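Local atomic coordinates of LbaCas13a H328A (C2c2) (Lachnospiraceae bacterium NK4A179, PDB entry 5WLH), a protein that binds a pre-crRNA and, as an A-cleaving CRISPR-Cas13a nuclease, probably cuts RNA in response to targets matched by that guide. Residues V173-I178 and F207-Y211; F1052-D1058 and S1362-L1366; N1150-Y1155 and Y1215-N1221. The contacts are given in a common frame with arbitrary orientation. Numbering follows the deposited sequence.

In the fold
The three contacts lie far apart, with nearest atoms about 39 to 60 Å from one another, and they share no residue. Contact 3 is nested within the long chain loop that contact 2 closes, and both involve elements that pack on helix 1106-1145; contact 1 belongs to a separate, helical N-terminal region and is the farthest from the centre of the chain. All three are partly buried. Contact 1 joins a helix start to a helix end through apolar side chains. Contact 2, the most central, adds a salt bridge and a serine-to-carbonyl hydrogen bond at a helix C-terminus. Contact 3, again peripheral, combines an aromatic pair with a hydrogen bond from a tyrosine hydroxyl to a backbone carbonyl.

Contact 1: residues V173-I178 and F207-Y211; sequences VSEDII and FDLPY
A Schellman motif ending helix 193-206 meets the capped N-terminus of helix 175-185, probably in the helical recognition lobe of Cas13a. Asp208, at phi/psi 53/45, is the C-prime residue, and Leu209 N bonds back to Met204 O; the chain then runs extended through Leu209 to Tyr211. In the other segment, Val173 and Ser174 are extended before the helix. Ser174 is the N-cap: in its p rotamer, OG accepts from Ile177 N at 3.1 Å, a task suited to a short hydroxyl side chain. Val173 CA lies 7.1 Å from Phe207 CA, and Glu175 CA 7.6 Å from Leu209 CA. Val173 (m) sets CG2 over the Phe207 (m) ring face, 3.5 Å from the centroid, a CH-pi contact. Leu209 (m, t) packs CD1 against the backbone leading into the helix, 3.5 Å from Val173 O, and 4.2 Å from Ile178 CD1, which is also 4.2 Å from Phe207 CD2. These branched and aromatic side chains fill the seam. Glu175 OE1 comes within 4.3 Å of Tyr211 CD1, while its OE2 pairs with Lys200. Leu209 and Tyr211 pack on Met204 of helix 193-206, and Ile177, out of reach of 207-211, meets Phe87 and Leu88 of helix 83-96.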
ATOM      1  N   VAL A 173      15.049  37.731  29.677  1.00 71.82           N
ATOM      2  CA  VAL A 173      15.255  36.750  28.622  1.00 70.30           C
ATOM      3  C   VAL A 173      16.577  37.048  27.932  1.00 69.72           C
ATOM      4  O   VAL A 173      17.022  38.199  27.849  1.00 69.77           O
ATOM      5  CB  VAL A 173      14.084  36.730  27.615  1.00 69.30           C
ATOM      6  CG1 VAL A 173      12.747  36.786  28.346  1.00 69.32           C
ATOM      7  CG2 VAL A 173      14.209  37.857  26.613  1.00 68.18           C
ATOM      8  N   SER A 174      17.222  35.993  27.454  1.00 70.28           N
ATOM      9  CA  SER A 174      18.470  36.099  26.715  1.00 68.86           C
ATOM     10  C   SER A 174      18.195  36.020  25.221  1.00 65.87           C
ATOM     11  O   SER A 174      17.075  35.753  24.782  1.00 66.54           O
ATOM     12  CB  SER A 174      19.433  34.986  27.134  1.00 71.45           C
ATOM     13  OG  SER A 174      18.858  33.710  26.903  1.00 73.44           O
ATOM     14  N   GLU A 175      19.245  36.251  24.432  1.00 62.83           N
ATOM     15  CA  GLU A 175      19.144  35.996  23.000  1.00 61.59           C
ATOM     16  C   GLU A 175      18.905  34.516  22.728  1.00 61.83           C
ATOM     17  O   GLU A 175      18.136  34.158  21.828  1.00 55.62           O
ATOM     18  CB  GLU A 175      20.405  36.475  22.280  1.00 59.14           C
ATOM     19  CG  GLU A 175      20.269  36.496  20.771  1.00 60.05           C
ATOM     20  CD  GLU A 175      21.598  36.516  20.046  1.00 63.05           C
ATOM     21  OE1 GLU A 175      22.215  37.596  19.956  1.00 67.92           O
ATOM     22  OE2 GLU A 175      22.025  35.451  19.552  1.00 63.78           O
ATOM     23  N   ASP A 176      19.552  33.638  23.502  1.00 64.46           N
ATOM     24  CA  ASP A 176      19.394  32.203  23.280  1.00 64.87           C
ATOM     25  C   ASP A 176      17.971  31.751  23.580  1.00 58.72           C
ATOM     26  O   ASP A 176      17.441  30.859  22.906  1.00 60.33           O
ATOM     27  CB  ASP A 176      20.397  31.421  24.128  1.00 70.16           C
ATOM     28  CG  ASP A 176      20.408  29.934  23.799  1.00 74.15           C
ATOM     29  OD1 ASP A 176      20.700  29.574  22.636  1.00 76.30           O
ATOM     30  OD2 ASP A 176      20.115  29.126  24.703  1.00 74.81           O
ATOM     31  N   ILE A 177      17.339  32.344  24.593  1.00 51.81           N
ATOM     32  CA  ILE A 177      15.923  32.087  24.829  1.00 51.34           C
ATOM     33  C   ILE A 177      15.102  32.513  23.618  1.00 47.61           C
ATOM     34  O   ILE A 177      14.195  31.797  23.178  1.00 46.24           O
ATOM     35  CB  ILE A 177      15.459  32.805  26.107  1.00 51.81           C
ATOM     36  CG1 ILE A 177      16.059  32.131  27.346  1.00 56.87           C
ATOM     37  CG2 ILE A 177      13.943  32.839  26.177  1.00 50.68           C
ATOM     38  CD1 ILE A 177      16.070  33.015  28.567  1.00 57.67           C
ATOM     39  N   ILE A 178      15.418  33.680  23.055  1.00 45.35           N
ATOM     40  CA  ILE A 178      14.709  34.155  21.870  1.00 39.54           C
ATOM     41  C   ILE A 178      14.942  33.206  20.699  1.00 39.97           C
ATOM     42  O   ILE A 178      14.002  32.818  19.991  1.00 36.51           O
ATOM     43  CB  ILE A 178      15.143  35.595  21.539  1.00 37.40           C
ATOM     44  CG1 ILE A 178      14.545  36.565  22.561  1.00 36.32           C
ATOM     45  CG2 ILE A 178      14.740  35.963  20.114  1.00 35.15           C
ATOM     46  CD1 ILE A 178      15.181  37.941  22.578  1.00 36.03           C
ATOM     47  N   PHE A 207      13.438  43.478  24.536  1.00 35.20           N
ATOM     48  CA  PHE A 207      14.072  43.107  25.788  1.00 34.55           C
ATOM     49  C   PHE A 207      15.390  43.837  26.014  1.00 39.10           C
ATOM     50  O   PHE A 207      16.193  43.409  26.851  1.00 39.29           O
ATOM     51  CB  PHE A 207      14.236  41.591  25.839  1.00 34.18           C
ATOM     52  CG  PHE A 207      12.916  40.875  25.924  1.00 45.60           C
ATOM     53  CD1 PHE A 207      12.140  40.982  27.071  1.00 48.00           C
ATOM     54  CD2 PHE A 207      12.423  40.144  24.854  1.00 43.84           C
ATOM     55  CE1 PHE A 207      10.918  40.347  27.160  1.00 46.95           C
ATOM     56  CE2 PHE A 207      11.199  39.504  24.939  1.00 48.57           C
ATOM     57  CZ  PHE A 207      10.445  39.609  26.097  1.00 47.95           C
ATOM     58  N   ASP A 208      15.601  44.942  25.296  1.00 43.26           N
ATOM     59  CA  ASP A 208      16.746  45.841  25.483  1.00 49.53           C
ATOM     60  C   ASP A 208      18.076  45.091  25.441  1.00 45.92           C
ATOM     61  O   ASP A 208      18.965  45.306  26.269  1.00 46.07           O
ATOM     62  CB  ASP A 208      16.603  46.635  26.782  1.00 54.93           C
ATOM     63  CG  ASP A 208      15.338  47.466  26.814  1.00 62.60           C
ATOM     64  OD1 ASP A 208      15.157  48.296  25.899  1.00 65.31           O
ATOM     65  OD2 ASP A 208      14.524  47.289  27.750  1.00 67.37           O
ATOM     66  N   LEU A 209      18.209  44.198  24.453  1.00 37.87           N
ATOM     67  CA  LEU A 209      19.442  43.461  24.228  1.00 35.48           C
ATOM     68  C   LEU A 209      20.120  44.005  22.984  1.00 36.73           C
ATOM     69  O   LEU A 209      19.454  44.171  21.954  1.00 32.42           O
ATOM     70  CB  LEU A 209      19.164  41.956  24.070  1.00 38.15           C
ATOM     71  CG  LEU A 209      18.412  41.300  25.244  1.00 37.24           C
ATOM     72  CD1 LEU A 209      18.106  39.830  24.965  1.00 36.75           C
ATOM     73  CD2 LEU A 209      19.204  41.447  26.556  1.00 37.51           C
ATOM     74  N   PRO A 210      21.411  44.334  23.037  1.00 35.77           N
ATOM     75  CA  PRO A 210      22.068  44.878  21.844  1.00 33.32           C
ATOM     76  C   PRO A 210      22.009  43.878  20.704  1.00 31.32           C
ATOM     77  O   PRO A 210      22.283  42.689  20.880  1.00 33.00           O
ATOM     78  CB  PRO A 210      23.506  45.130  22.311  1.00 35.59           C
ATOM     79  CG  PRO A 210      23.377  45.330  23.783  1.00 34.81           C
ATOM     80  CD  PRO A 210      22.305  44.351  24.206  1.00 37.59           C
ATOM     81  N   TYR A 211      21.631  44.379  19.534  1.00 30.07           N
ATOM     82  CA  TYR A 211      21.425  43.521  18.384  1.00 31.57           C
ATOM     83  C   TYR A 211      21.531  44.353  17.122  1.00 27.18           C
ATOM     84  O   TYR A 211      21.016  45.473  17.061  1.00 32.98           O
ATOM     85  CB  TYR A 211      20.060  42.839  18.450  1.00 31.83           C
ATOM     86  CG  TYR A 211      19.885  41.805  17.385  1.00 30.18           C
ATOM     87  CD1 TYR A 211      20.600  40.619  17.430  1.00 28.81           C
ATOM     88  CD2 TYR A 211      18.996  42.000  16.345  1.00 30.50           C
ATOM     89  CE1 TYR A 211      20.438  39.654  16.465  1.00 31.42           C
ATOM     90  CE2 TYR A 211      18.827  41.032  15.366  1.00 28.90           C
ATOM     91  CZ  TYR A 211      19.550  39.865  15.440  1.00 29.89           C
ATOM     92  OH  TYR A 211      19.417  38.908  14.469  1.00 31.66           O
TER

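Contact 2: residues F1052-D1058 and S1362-L1366; sequences FLEKITD and SIIRL
This is helix-helix packing at a helix C-terminus, probably within the second HEPN domain of Cas13a. Helix 1050-1056 ends on the flank of helix 1357-1368, and the short axes approach to 9.6 Å with a signed crossing angle of 124°. Arg1365, Ile1056 and Leu1366 bury the most surface. Ile1056 CA and Arg1365 CA come within 5.2 Å, with their CB atoms 4.1 Å apart. Ile1056, the last helical residue (chi1 p), fills the crossing with its branched side chain: CG2 lies 3.8 Å from Leu1366 CA and CD1 4.4 Å from Leu1366 CB. Leu1366 (t, t) extends this apolar patch, its CD1 reaching the edge of the Phe1052 ring, 4.0 Å from CZ, and it also packs on Leu1118 of helix 1106-1145.

Beyond the apolar patch the helix end presents its carbonyl oxygens to polar side chains. Ser1362, small enough to sit close in, donates a hydrogen bond from OG to Ile1056 O at 2.9 Å. Thr1057, already out of helical phi/psi, turns its OG1 back onto Leu1053 O at 2.6 Å. Arg1365 begins in the m rotamer and bends at chi2 and chi3, so Ile1056 O and Thr1057 N lie over one face of its flat guanidinium, the oxygen not in line with the NE hydrogen; NH1 is 3.2 Å from Lys1055 O. Its charge suits the negative pole of a helix electrostatically, and its length reaches a carboxylate beyond. Asp1058 (m) supplies that carboxylate: its OD1 forms a salt bridge with Arg1365 NH2 at 2.8 Å, although the hydrogen bond within it is weak, with an N-H...O angle of 130°.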
ATOM      1  N   PHE A1052      12.636 -23.101   5.287  1.00 31.59           N
ATOM      2  CA  PHE A1052      12.682 -21.739   5.809  1.00 29.39           C
ATOM      3  C   PHE A1052      12.338 -21.708   7.296  1.00 30.27           C
ATOM      4  O   PHE A1052      13.077 -21.132   8.109  1.00 27.64           O
ATOM      5  CB  PHE A1052      11.723 -20.858   5.000  1.00 24.95           C
ATOM      6  CG  PHE A1052      11.361 -19.572   5.677  1.00 24.01           C
ATOM      7  CD1 PHE A1052      12.250 -18.508   5.674  1.00 24.10           C
ATOM      8  CD2 PHE A1052      10.126 -19.412   6.288  1.00 24.85           C
ATOM      9  CE1 PHE A1052      11.919 -17.308   6.282  1.00 23.21           C
ATOM     10  CE2 PHE A1052       9.799 -18.218   6.906  1.00 24.45           C
ATOM     11  CZ  PHE A1052      10.700 -17.168   6.901  1.00 24.98           C
ATOM     12  N   LEU A1053      11.215 -22.326   7.671  1.00 26.77           N
ATOM     13  CA  LEU A1053      10.802 -22.316   9.072  1.00 30.08           C
ATOM     14  C   LEU A1053      11.852 -22.972   9.963  1.00 32.03           C
ATOM     15  O   LEU A1053      12.153 -22.463  11.047  1.00 30.28           O
ATOM     16  CB  LEU A1053       9.454 -23.010   9.232  1.00 32.08           C
ATOM     17  CG  LEU A1053       8.281 -22.188   8.687  1.00 30.22           C
ATOM     18  CD1 LEU A1053       7.066 -23.073   8.538  1.00 31.43           C
ATOM     19  CD2 LEU A1053       7.978 -21.013   9.615  1.00 28.81           C
ATOM     20  N   GLU A1054      12.435 -24.090   9.512  1.00 30.06           N
ATOM     21  CA  GLU A1054      13.511 -24.726  10.275  1.00 30.28           C
ATOM     22  C   GLU A1054      14.723 -23.814  10.416  1.00 33.18           C
ATOM     23  O   GLU A1054      15.434 -23.874  11.427  1.00 35.30           O
ATOM     24  CB  GLU A1054      13.943 -26.035   9.614  1.00 31.39           C
ATOM     25  CG  GLU A1054      12.871 -27.100   9.554  1.00 37.26           C
ATOM     26  CD  GLU A1054      13.237 -28.219   8.597  1.00 42.22           C
ATOM     27  OE1 GLU A1054      14.004 -27.969   7.650  1.00 42.27           O
ATOM     28  OE2 GLU A1054      12.765 -29.353   8.791  1.00 48.82           O
ATOM     29  N   LYS A1055      14.985 -22.974   9.416  1.00 30.19           N
ATOM     30  CA  LYS A1055      16.162 -22.118   9.459  1.00 30.20           C
ATOM     31  C   LYS A1055      15.976 -20.888  10.335  1.00 34.45           C
ATOM     32  O   LYS A1055      16.969 -20.301  10.772  1.00 36.71           O
ATOM     33  CB  LYS A1055      16.554 -21.688   8.041  1.00 34.01           C
ATOM     34  CG  LYS A1055      17.315 -22.766   7.261  1.00 35.91           C
ATOM     35  CD  LYS A1055      17.298 -22.512   5.763  1.00 39.60           C
ATOM     36  CE  LYS A1055      17.740 -23.742   4.988  1.00 41.09           C
ATOM     37  NZ  LYS A1055      19.123 -24.165   5.370  1.00 37.33           N
ATOM     38  N   ILE A1056      14.746 -20.471  10.611  1.00 33.01           N
ATOM     39  CA  ILE A1056      14.545 -19.214  11.322  1.00 32.14           C
ATOM     40  C   ILE A1056      14.015 -19.409  12.728  1.00 28.74           C
ATOM     41  O   ILE A1056      13.898 -18.418  13.467  1.00 29.69           O
ATOM     42  CB  ILE A1056      13.629 -18.256  10.528  1.00 32.31           C
ATOM     43  CG1 ILE A1056      12.243 -18.866  10.362  1.00 35.74           C
ATOM     44  CG2 ILE A1056      14.274 -17.905   9.176  1.00 27.67           C
ATOM     45  CD1 ILE A1056      11.114 -17.912  10.704  1.00 37.49           C
ATOM     46  N   THR A1057      13.687 -20.634  13.125  1.00 32.81           N
ATOM     47  CA  THR A1057      13.187 -20.900  14.464  1.00 36.43           C
ATOM     48  C   THR A1057      13.994 -22.022  15.097  1.00 39.19           C
ATOM     49  O   THR A1057      14.757 -22.731  14.432  1.00 33.96           O
ATOM     50  CB  THR A1057      11.706 -21.291  14.453  1.00 38.88           C
ATOM     51  OG1 THR A1057      11.520 -22.400  13.566  1.00 41.02           O
ATOM     52  CG2 THR A1057      10.862 -20.133  13.989  1.00 37.48           C
ATOM     53  N   ASP A1058      13.822 -22.164  16.405  1.00 41.13           N
ATOM     54  CA  ASP A1058      14.329 -23.308  17.146  1.00 41.92           C
ATOM     55  C   ASP A1058      13.178 -24.254  17.449  1.00 39.95           C
ATOM     56  O   ASP A1058      12.066 -23.815  17.755  1.00 36.02           O
ATOM     57  CB  ASP A1058      14.991 -22.871  18.455  1.00 46.99           C
ATOM     58  CG  ASP A1058      16.134 -21.904  18.237  1.00 51.89           C
ATOM     59  OD1 ASP A1058      16.896 -22.090  17.264  1.00 53.75           O
ATOM     60  OD2 ASP A1058      16.267 -20.956  19.041  1.00 55.20           O
ATOM     61  N   SER A1362      13.548 -14.575  16.059  1.00 25.48           N
ATOM     62  CA  SER A1362      13.120 -15.236  14.830  1.00 25.18           C
ATOM     63  C   SER A1362      12.807 -14.224  13.737  1.00 26.09           C
ATOM     64  O   SER A1362      13.003 -14.515  12.550  1.00 27.33           O
ATOM     65  CB  SER A1362      11.913 -16.126  15.105  1.00 28.97           C
ATOM     66  OG  SER A1362      12.336 -17.362  15.661  1.00 35.12           O
ATOM     67  N   ILE A1363      12.313 -13.044  14.114  1.00 26.44           N
ATOM     68  CA  ILE A1363      12.112 -11.977  13.137  1.00 28.28           C
ATOM     69  C   ILE A1363      13.443 -11.542  12.547  1.00 27.38           C
ATOM     70  O   ILE A1363      13.567 -11.355  11.337  1.00 23.88           O
ATOM     71  CB  ILE A1363      11.372 -10.795  13.781  1.00 27.82           C
ATOM     72  CG1 ILE A1363       9.977 -11.226  14.271  1.00 25.76           C
ATOM     73  CG2 ILE A1363      11.292  -9.631  12.810  1.00 28.42           C
ATOM     74  CD1 ILE A1363       9.096 -11.849  13.163  1.00 26.59           C
ATOM     75  N   ILE A1364      14.470 -11.370  13.390  1.00 24.25           N
ATOM     76  CA  ILE A1364      15.783 -11.014  12.860  1.00 22.41           C
ATOM     77  C   ILE A1364      16.318 -12.115  11.950  1.00 20.32           C
ATOM     78  O   ILE A1364      16.869 -11.838  10.879  1.00 22.19           O
ATOM     79  CB  ILE A1364      16.751 -10.698  14.018  1.00 24.53           C
ATOM     80  CG1 ILE A1364      16.413  -9.331  14.609  1.00 22.15           C
ATOM     81  CG2 ILE A1364      18.190 -10.749  13.538  1.00 26.76           C
ATOM     82  CD1 ILE A1364      17.030  -9.105  16.026  1.00 23.17           C
ATOM     83  N   ARG A1365      16.153 -13.377  12.344  1.00 19.70           N
ATOM     84  CA  ARG A1365      16.618 -14.460  11.485  1.00 23.78           C
ATOM     85  C   ARG A1365      15.849 -14.476  10.169  1.00 25.15           C
ATOM     86  O   ARG A1365      16.415 -14.729   9.101  1.00 25.32           O
ATOM     87  CB  ARG A1365      16.456 -15.793  12.198  1.00 26.82           C
ATOM     88  CG  ARG A1365      17.318 -15.929  13.454  1.00 28.59           C
ATOM     89  CD  ARG A1365      17.714 -17.380  13.573  1.00 38.42           C
ATOM     90  NE  ARG A1365      16.965 -18.069  14.604  1.00 44.40           N
ATOM     91  CZ  ARG A1365      16.907 -19.390  14.734  1.00 44.24           C
ATOM     92  NH1 ARG A1365      17.537 -20.195  13.880  1.00 41.33           N
ATOM     93  NH2 ARG A1365      16.206 -19.907  15.729  1.00 43.96           N
ATOM     94  N   LEU A1366      14.549 -14.233  10.246  1.00 27.23           N
ATOM     95  CA  LEU A1366      13.736 -14.128   9.043  1.00 25.58           C
ATOM     96  C   LEU A1366      14.283 -13.061   8.107  1.00 21.29           C
ATOM     97  O   LEU A1366      14.362 -13.264   6.888  1.00 24.52           O
ATOM     98  CB  LEU A1366      12.298 -13.822   9.462  1.00 28.79           C
ATOM     99  CG  LEU A1366      11.222 -13.422   8.469  1.00 39.20           C
ATOM    100  CD1 LEU A1366       9.875 -13.860   9.037  1.00 41.37           C
ATOM    101  CD2 LEU A1366      11.257 -11.927   8.266  1.00 36.94           C
TER

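Contact 3: residues N1150-Y1155 and Y1215-N1221; sequences NKQATY and YAKSFEN
Residues 1150-1152 are extended and lead into the short helix 1153-1156, with Gln1152 at the N-cap. In the other segment, the end of helix 1205-1216 leads into a type I beta turn from Ala1216 to Phe1219, closed by Phe1219 N to Ala1216 O at 2.7 Å. The segments run in opposite senses: CA atoms pair as Asn1150 with Asn1221 at 8.1 Å, Gln1152 with Phe1219 at 6.6 Å and Tyr1155 with Ala1216 at 7.5 Å. Phe1219 (m) extends its ring toward the helix start, where Thr1154 OG1 lies at its edge, 3.3 Å from CE1. Tyr1155 (t) directs its edge at the Phe1219 face in an offset edge-to-face pair, centroids 5.7 Å apart and planes at 67°. This packing of a beta turn on a helix N-terminus is probably in the second HEPN domain, which in Cas13 enzymes forms the nuclease site jointly with the first; Tyr1155 OH bonds to His1141 of helix 1106-1145, and Tyr1155 and Tyr1215 both touch Ile1172. The long reach of Tyr1215 (t) lets its OH donate to Thr1154 O at 2.8 Å, that oxygen lying at the Tyr1215 ring edge. Poorly ordered Asn1221 places ND2 3.2 Å from Asn1150 O.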
ATOM      1  N   ASN A1150      10.603   9.098 -38.511  1.00 39.22           N
ATOM      2  CA  ASN A1150      10.454   8.038 -39.495  1.00 45.97           C
ATOM      3  C   ASN A1150       9.983   6.748 -38.830  1.00 42.18           C
ATOM      4  O   ASN A1150      10.549   6.315 -37.820  1.00 42.60           O
ATOM      5  CB  ASN A1150      11.780   7.812 -40.221  1.00 54.03           C
ATOM      6  CG  ASN A1150      11.773   6.553 -41.063  1.00 60.52           C
ATOM      7  OD1 ASN A1150      11.200   6.530 -42.156  1.00 64.37           O
ATOM      8  ND2 ASN A1150      12.399   5.492 -40.554  1.00 58.89           N
ATOM      9  N   LYS A1151       8.944   6.134 -39.399  1.00 40.87           N
ATOM     10  CA  LYS A1151       8.360   4.908 -38.863  1.00 38.92           C
ATOM     11  C   LYS A1151       8.143   3.918 -39.997  1.00 40.86           C
ATOM     12  O   LYS A1151       7.616   4.290 -41.049  1.00 44.59           O
ATOM     13  CB  LYS A1151       7.036   5.196 -38.139  1.00 36.73           C
ATOM     14  CG  LYS A1151       7.226   5.957 -36.823  1.00 33.24           C
ATOM     15  CD  LYS A1151       5.903   6.361 -36.174  1.00 27.95           C
ATOM     16  CE  LYS A1151       5.462   7.712 -36.687  1.00 31.13           C
ATOM     17  NZ  LYS A1151       6.428   8.739 -36.257  1.00 30.04           N
ATOM     18  N   GLN A1152       8.554   2.667 -39.784  1.00 38.96           N
ATOM     19  CA  GLN A1152       8.371   1.637 -40.800  1.00 45.86           C
ATOM     20  C   GLN A1152       6.910   1.193 -40.880  1.00 41.61           C
ATOM     21  O   GLN A1152       6.104   1.421 -39.972  1.00 33.40           O
ATOM     22  CB  GLN A1152       9.271   0.435 -40.522  1.00 54.05           C
ATOM     23  CG  GLN A1152      10.718   0.653 -40.945  1.00 60.61           C
ATOM     24  CD  GLN A1152      10.858   1.768 -41.965  1.00 66.05           C
ATOM     25  OE1 GLN A1152      10.597   1.581 -43.157  1.00 66.92           O
ATOM     26  NE2 GLN A1152      11.262   2.945 -41.498  1.00 68.35           N
ATOM     27  N   ALA A1153       6.582   0.536 -41.996  1.00 34.39           N
ATOM     28  CA  ALA A1153       5.191   0.208 -42.289  1.00 29.54           C
ATOM     29  C   ALA A1153       4.556  -0.609 -41.174  1.00 26.68           C
ATOM     30  O   ALA A1153       3.450  -0.294 -40.722  1.00 28.99           O
ATOM     31  CB  ALA A1153       5.092  -0.554 -43.611  1.00 34.15           C
ATOM     32  N   THR A1154       5.221  -1.682 -40.743  1.00 26.73           N
ATOM     33  CA  THR A1154       4.601  -2.604 -39.795  1.00 28.68           C
ATOM     34  C   THR A1154       4.616  -2.091 -38.360  1.00 28.26           C
ATOM     35  O   THR A1154       3.978  -2.697 -37.492  1.00 24.01           O
ATOM     36  CB  THR A1154       5.280  -3.967 -39.840  1.00 27.99           C
ATOM     37  OG1 THR A1154       6.682  -3.809 -39.571  1.00 35.44           O
ATOM     38  CG2 THR A1154       5.069  -4.637 -41.204  1.00 29.36           C
ATOM     39  N   TYR A1155       5.335  -1.004 -38.095  1.00 29.89           N
ATOM     40  CA  TYR A1155       5.194  -0.318 -36.817  1.00 28.86           C
ATOM     41  C   TYR A1155       3.802   0.279 -36.671  1.00 30.32           C
ATOM     42  O   TYR A1155       3.224   0.263 -35.574  1.00 26.17           O
ATOM     43  CB  TYR A1155       6.261   0.766 -36.726  1.00 27.34           C
ATOM     44  CG  TYR A1155       6.342   1.532 -35.428  1.00 22.99           C
ATOM     45  CD1 TYR A1155       7.098   1.052 -34.371  1.00 24.53           C
ATOM     46  CD2 TYR A1155       5.723   2.761 -35.292  1.00 28.12           C
ATOM     47  CE1 TYR A1155       7.211   1.764 -33.182  1.00 24.00           C
ATOM     48  CE2 TYR A1155       5.830   3.488 -34.114  1.00 25.14           C
ATOM     49  CZ  TYR A1155       6.584   2.983 -33.071  1.00 24.24           C
ATOM     50  OH  TYR A1155       6.693   3.703 -31.902  1.00 24.38           O
ATOM     51  N   TYR A1215       8.610  -9.673 -34.152  1.00 24.34           N
ATOM     52  CA  TYR A1215       7.771  -8.701 -34.835  1.00 21.49           C
ATOM     53  C   TYR A1215       8.566  -7.460 -35.210  1.00 26.15           C
ATOM     54  O   TYR A1215       8.531  -7.004 -36.356  1.00 24.34           O
ATOM     55  CB  TYR A1215       6.584  -8.325 -33.943  1.00 24.13           C
ATOM     56  CG  TYR A1215       6.019  -6.941 -34.186  1.00 24.67           C
ATOM     57  CD1 TYR A1215       5.373  -6.628 -35.376  1.00 18.75           C
ATOM     58  CD2 TYR A1215       6.105  -5.953 -33.207  1.00 26.05           C
ATOM     59  CE1 TYR A1215       4.852  -5.389 -35.594  1.00 20.96           C
ATOM     60  CE2 TYR A1215       5.586  -4.707 -33.414  1.00 24.29           C
ATOM     61  CZ  TYR A1215       4.958  -4.420 -34.600  1.00 20.36           C
ATOM     62  OH  TYR A1215       4.440  -3.172 -34.805  1.00 23.41           O
ATOM     63  N   ALA A1216       9.273  -6.891 -34.247  1.00 25.16           N
ATOM     64  CA  ALA A1216       9.990  -5.650 -34.482  1.00 29.48           C
ATOM     65  C   ALA A1216      11.245  -5.851 -35.311  1.00 32.61           C
ATOM     66  O   ALA A1216      11.809  -4.870 -35.795  1.00 39.71           O
ATOM     67  CB  ALA A1216      10.366  -5.011 -33.147  1.00 26.27           C
ATOM     68  N   LYS A1217      11.671  -7.097 -35.483  1.00 36.00           N
ATOM     69  CA  LYS A1217      13.019  -7.425 -35.936  1.00 49.49           C
ATOM     70  C   LYS A1217      13.338  -6.830 -37.293  1.00 49.52           C
ATOM     71  O   LYS A1217      14.514  -6.624 -37.614  1.00 54.81           O
ATOM     72  CB  LYS A1217      13.180  -8.932 -35.973  1.00 52.26           C
ATOM     73  CG  LYS A1217      14.580  -9.401 -35.812  1.00 58.98           C
ATOM     74  CD  LYS A1217      14.609 -10.564 -34.887  1.00 66.67           C
ATOM     75  CE  LYS A1217      15.639 -11.530 -35.337  1.00 74.17           C
ATOM     76  NZ  LYS A1217      16.916 -10.785 -35.494  1.00 79.14           N
ATOM     77  N   SER A1218      12.318  -6.569 -38.097  1.00 42.81           N
ATOM     78  CA  SER A1218      12.503  -5.950 -39.396  1.00 38.92           C
ATOM     79  C   SER A1218      12.957  -4.495 -39.293  1.00 45.48           C
ATOM     80  O   SER A1218      13.570  -3.983 -40.240  1.00 42.83           O
ATOM     81  CB  SER A1218      11.189  -6.053 -40.155  1.00 44.55           C
ATOM     82  OG  SER A1218      10.099  -5.941 -39.245  1.00 46.61           O
ATOM     83  N   PHE A1219      12.687  -3.834 -38.161  1.00 45.63           N
ATOM     84  CA  PHE A1219      12.841  -2.388 -38.062  1.00 40.43           C
ATOM     85  C   PHE A1219      14.294  -1.985 -38.293  1.00 42.69           C
ATOM     86  O   PHE A1219      15.223  -2.571 -37.725  1.00 37.13           O
ATOM     87  CB  PHE A1219      12.357  -1.888 -36.692  1.00 47.35           C
ATOM     88  CG  PHE A1219      10.855  -2.045 -36.451  1.00 50.74           C
ATOM     89  CD1 PHE A1219       9.963  -2.225 -37.502  1.00 53.12           C
ATOM     90  CD2 PHE A1219      10.342  -1.996 -35.158  1.00 48.71           C
ATOM     91  CE1 PHE A1219       8.598  -2.361 -37.262  1.00 48.09           C
ATOM     92  CE2 PHE A1219       8.974  -2.136 -34.913  1.00 48.60           C
ATOM     93  CZ  PHE A1219       8.105  -2.324 -35.968  1.00 48.19           C
ATOM     94  N   GLU A1220      14.489  -0.991 -39.155  1.00 51.59           N
ATOM     95  CA  GLU A1220      15.828  -0.544 -39.518  1.00 58.54           C
ATOM     96  C   GLU A1220      16.363   0.544 -38.600  1.00 63.58           C
ATOM     97  O   GLU A1220      17.580   0.619 -38.390  1.00 64.95           O
ATOM     98  CB  GLU A1220      15.837  -0.032 -40.960  1.00 62.76           C
ATOM     99  CG  GLU A1220      15.631  -1.104 -42.013  1.00 65.08           C
ATOM    100  CD  GLU A1220      16.747  -1.095 -43.032  1.00 65.50           C
ATOM    101  OE1 GLU A1220      17.862  -0.687 -42.651  1.00 71.62           O
ATOM    102  OE2 GLU A1220      16.517  -1.473 -44.199  1.00 55.85           O
ATOM    103  N   ASN A1221      15.489   1.388 -38.051  1.00 65.59           N
ATOM    104  CA  ASN A1221      15.911   2.536 -37.255  1.00 66.40           C
ATOM    105  C   ASN A1221      16.307   2.172 -35.828  1.00 62.01           C
ATOM    106  O   ASN A1221      16.700   3.064 -35.067  1.00 60.86           O
ATOM    107  CB  ASN A1221      14.802   3.594 -37.235  1.00 70.72           C
ATOM    108  CG  ASN A1221      13.413   2.987 -37.139  1.00 74.84           C
ATOM    109  OD1 ASN A1221      13.250   1.830 -36.748  1.00 76.13           O
ATOM    110  ND2 ASN A1221      12.403   3.769 -37.502  1.00 76.60           N
TER